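Local coordinates for glutaredoxin 2 (PDB 3IR4), which binds glutathione and probably acts as a glutathione-dependent thiol-disulfide oxidoreductase with a glutathione S-transferase-like architecture, at residues R127-E130 with S135-N138. Numbering follows the deposited sequence.
With GSH (glutathione), chain B.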
ATOM      1  N   ARG A 127       1.288  17.742   9.989  1.00  4.78           N
ATOM      2  CA  ARG A 127       0.410  18.899   9.957  1.00  5.92           C
ATOM      3  C   ARG A 127      -0.766  18.643   9.055  1.00  5.78           C
ATOM      4  O   ARG A 127      -1.913  18.960   9.404  1.00  6.32           O
ATOM      5  CB  ARG A 127       1.153  20.165   9.552  1.00  7.57           C
ATOM      6  CG  ARG A 127       2.135  20.580  10.597  1.00 11.76           C
ATOM      7  CD  ARG A 127       2.420  21.989  10.619  1.00 18.41           C
ATOM      8  NE  ARG A 127       3.021  22.362  11.884  1.00 19.12           N
ATOM      9  CZ  ARG A 127       3.660  23.506  12.062  1.00 22.65           C
ATOM     10  NH1 ARG A 127       3.754  24.371  11.058  1.00 23.75           N
ATOM     11  NH2 ARG A 127       4.216  23.777  13.234  1.00 24.28           N
ATOM     12  N   LYS A 128      -0.519  18.112   7.871  1.00  5.29           N
ATOM     13  CA  LYS A 128      -1.574  17.880   6.906  1.00  5.60           C
ATOM     14  C   LYS A 128      -2.588  16.859   7.405  1.00  5.19           C
ATOM     15  O   LYS A 128      -3.788  17.075   7.306  1.00  6.68           O
ATOM     16  CB  LYS A 128      -0.960  17.383   5.610  1.00  7.59           C
ATOM     17  CG  LYS A 128      -1.975  17.044   4.559  1.00 10.98           C
ATOM     18  CD  LYS A 128      -1.370  16.379   3.388  1.00 16.00           C
ATOM     19  CE  LYS A 128      -0.598  17.331   2.601  1.00 17.87           C
ATOM     20  NZ  LYS A 128      -0.074  16.570   1.449  1.00 20.28           N
ATOM     21  N   LYS A 129      -2.117  15.755   7.959  1.00  4.81           N
ATOM     22  CA  LYS A 129      -3.038  14.723   8.396  1.00  4.96           C
ATOM     23  C   LYS A 129      -3.807  15.170   9.628  1.00  4.55           C
ATOM     24  O   LYS A 129      -5.021  14.947   9.729  1.00  5.60           O
ATOM     25  CB  LYS A 129      -2.310  13.408   8.657  1.00  4.88           C
ATOM     26  CG  LYS A 129      -1.634  12.832   7.413  1.00  7.24           C
ATOM     27  CD  LYS A 129      -2.603  12.591   6.246  1.00  9.74           C
ATOM     28  CE  LYS A 129      -1.933  11.975   5.068  1.00 12.79           C
ATOM     29  NZ  LYS A 129      -2.888  11.880   3.925  1.00 17.16           N
ATOM     30  N   GLU A 130      -3.149  15.808  10.583  1.00  4.65           N
ATOM     31  CA  GLU A 130      -3.846  16.237  11.796  1.00  5.12           C
ATOM     32  C   GLU A 130      -4.893  17.315  11.539  1.00  5.07           C
ATOM     33  O   GLU A 130      -5.881  17.396  12.264  1.00  5.92           O
ATOM     34  CB  GLU A 130      -2.852  16.672  12.883  1.00  5.14           C
ATOM     35  CG  GLU A 130      -2.124  15.494  13.512  1.00  6.14           C
ATOM     36  CD  GLU A 130      -1.494  15.825  14.842  1.00  6.55           C
ATOM     37  OE1 GLU A 130      -0.771  16.855  14.929  1.00  9.46           O
ATOM     38  OE2 GLU A 130      -1.704  15.073  15.814  1.00  8.36           O
ATOM     39  N   SER A 135      -6.358  14.177  15.917  1.00  5.20           N
ATOM     40  CA  SER A 135      -5.158  14.092  16.721  1.00  5.17           C
ATOM     41  C   SER A 135      -4.474  12.745  16.708  1.00  4.72           C
ATOM     42  O   SER A 135      -5.066  11.734  17.088  1.00  5.28           O
ATOM     43  CB  SER A 135      -5.550  14.461  18.158  1.00  6.13           C
ATOM     44  OG  SER A 135      -4.531  14.138  19.098  1.00  6.67           O
ATOM     45  N   PHE A 136      -3.194  12.740  16.366  1.00  4.75           N
ATOM     46  CA  PHE A 136      -2.396  11.535  16.406  1.00  4.69           C
ATOM     47  C   PHE A 136      -2.317  11.010  17.832  1.00  5.13           C
ATOM     48  O   PHE A 136      -2.394   9.796  18.049  1.00  5.14           O
ATOM     49  CB  PHE A 136      -0.990  11.784  15.869  1.00  4.62           C
ATOM     50  CG  PHE A 136      -0.893  11.941  14.377  1.00  4.84           C
ATOM     51  CD1 PHE A 136      -1.948  11.674  13.498  1.00  5.08           C
ATOM     52  CD2 PHE A 136       0.343  12.237  13.833  1.00  6.04           C
ATOM     53  CE1 PHE A 136      -1.762  11.770  12.139  1.00  5.52           C
ATOM     54  CE2 PHE A 136       0.506  12.329  12.468  1.00  6.45           C
ATOM     55  CZ  PHE A 136      -0.530  12.051  11.630  1.00  6.46           C
ATOM     56  N   ASP A 137      -2.144  11.884  18.825  1.00  5.15           N
ATOM     57  CA  ASP A 137      -2.075  11.382  20.209  1.00  6.37           C
ATOM     58  C   ASP A 137      -3.372  10.772  20.682  1.00  5.61           C
ATOM     59  O   ASP A 137      -3.357   9.754  21.368  1.00  5.76           O
ATOM     60  CB  ASP A 137      -1.554  12.436  21.175  1.00  7.10           C
ATOM     61  CG  ASP A 137      -0.043  12.427  21.245  1.00  9.50           C
ATOM     62  OD1 ASP A 137       0.600  11.345  21.432  1.00 11.61           O
ATOM     63  OD2 ASP A 137       0.511  13.521  21.183  1.00 15.45           O
ATOM     64  N   ASN A 138      -4.503  11.375  20.327  1.00  5.67           N
ATOM     65  CA  ASN A 138      -5.768  10.786  20.660  1.00  5.37           C
ATOM     66  C   ASN A 138      -5.868   9.374  20.059  1.00  4.99           C
ATOM     67  O   ASN A 138      -6.233   8.414  20.715  1.00  6.28           O
ATOM     68  CB  ASN A 138      -6.906  11.688  20.155  1.00  6.45           C
ATOM     69  CG  ASN A 138      -8.269  11.066  20.346  1.00  8.29           C
ATOM     70  OD1 ASN A 138      -8.629  10.104  19.669  1.00 11.21           O
ATOM     71  ND2 ASN A 138      -9.050  11.633  21.238  1.00 12.32           N
TER
HETATM   72  N1  GSH B 216      -6.124   8.030  -7.209  1.00  9.58           N
HETATM   73  CA1 GSH B 216      -4.689   8.002  -6.895  1.00  6.65           C
HETATM   74  C1  GSH B 216      -4.108   6.675  -7.304  1.00  6.11           C
HETATM   75  O11 GSH B 216      -4.893   5.689  -7.339  1.00  7.05           O
HETATM   76  O12 GSH B 216      -2.892   6.611  -7.567  1.00  5.86           O
HETATM   77  CB1 GSH B 216      -4.519   8.247  -5.403  1.00  6.56           C
HETATM   78  CG1 GSH B 216      -3.054   8.504  -5.050  1.00  6.00           C
HETATM   79  CD1 GSH B 216      -2.841   9.130  -3.688  1.00  9.31           C
HETATM   80  OE1 GSH B 216      -3.890   9.330  -2.868  1.00 10.72           O
HETATM   81  N2  GSH B 216      -1.622   9.408  -3.302  1.00  8.44           N
HETATM   82  CA2 GSH B 216      -1.281  10.178  -2.109  1.00  9.06           C
HETATM   83  C2  GSH B 216      -0.751  11.518  -2.497  1.00  9.66           C
HETATM   84  O2  GSH B 216       0.013  11.625  -3.581  1.00 10.29           O
HETATM   85  CB2 GSH B 216      -0.254   9.424  -1.233  1.00  9.96           C
HETATM   86  SG2 GSH B 216      -0.826   7.853  -0.503  1.00 14.96           S
HETATM   87  N3  GSH B 216      -1.007  12.549  -1.731  1.00 13.31           N
HETATM   88  CA3 GSH B 216      -0.777  13.903  -2.168  1.00 16.22           C
HETATM   89  C3  GSH B 216       0.236  14.526  -1.285  1.00 16.51           C
HETATM   90  O31 GSH B 216       0.923  13.778  -0.523  1.00 19.65           O
HETATM   91  O32 GSH B 216       0.376  15.775  -1.338  1.00 14.14           O
HETATM   92  O   HOH W   1      -1.995  14.856  18.543  0.70 10.11           O
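Glu130 and Phe136 show how a carboxylate from the preceding helix can meet a backbone N-H in the first turn of the next, where no earlier turn supplies a carbonyl. OE2 of Glu130 accepts from the backbone N of Phe136 at 2.8 Å, with a nearly straight N-H...O angle of 167°, through the lone pair turned away from the other carboxylate oxygen. The same oxygen also accepts a hydrogen bond from a water, which in turn accepts from Asp137 N at 3.0 Å and is hydrogen-bonded to Ser135 OG. Ser135 is the N-cap, its OG accepting from Asn138 N at 3.0 Å, so the first turn is served by a serine, a water and a glutamate together; the negative carboxylate probably also suits the positive end of the helix dipole. Glu130 brings hydrocarbon as well as charge: its CG sits over one face of the Phe136 ring, 3.8 Å from the centroid, a CH-pi contact, while the carboxylate plane is tilted 44° from the ring. With CG of Phe136 beside its own backbone N (chi1 -74°), the ring turns back toward helix 119-133, and its CZ meets CB of Lys129 at 3.7 Å. The contact thus spans the turn joining helix 119-133 to helix 136-141. One residue before Lys129, Lys128 reaches glutathione, whereas the buried Phe136 ring packs on Leu105 and Pro106 of helix 101-108.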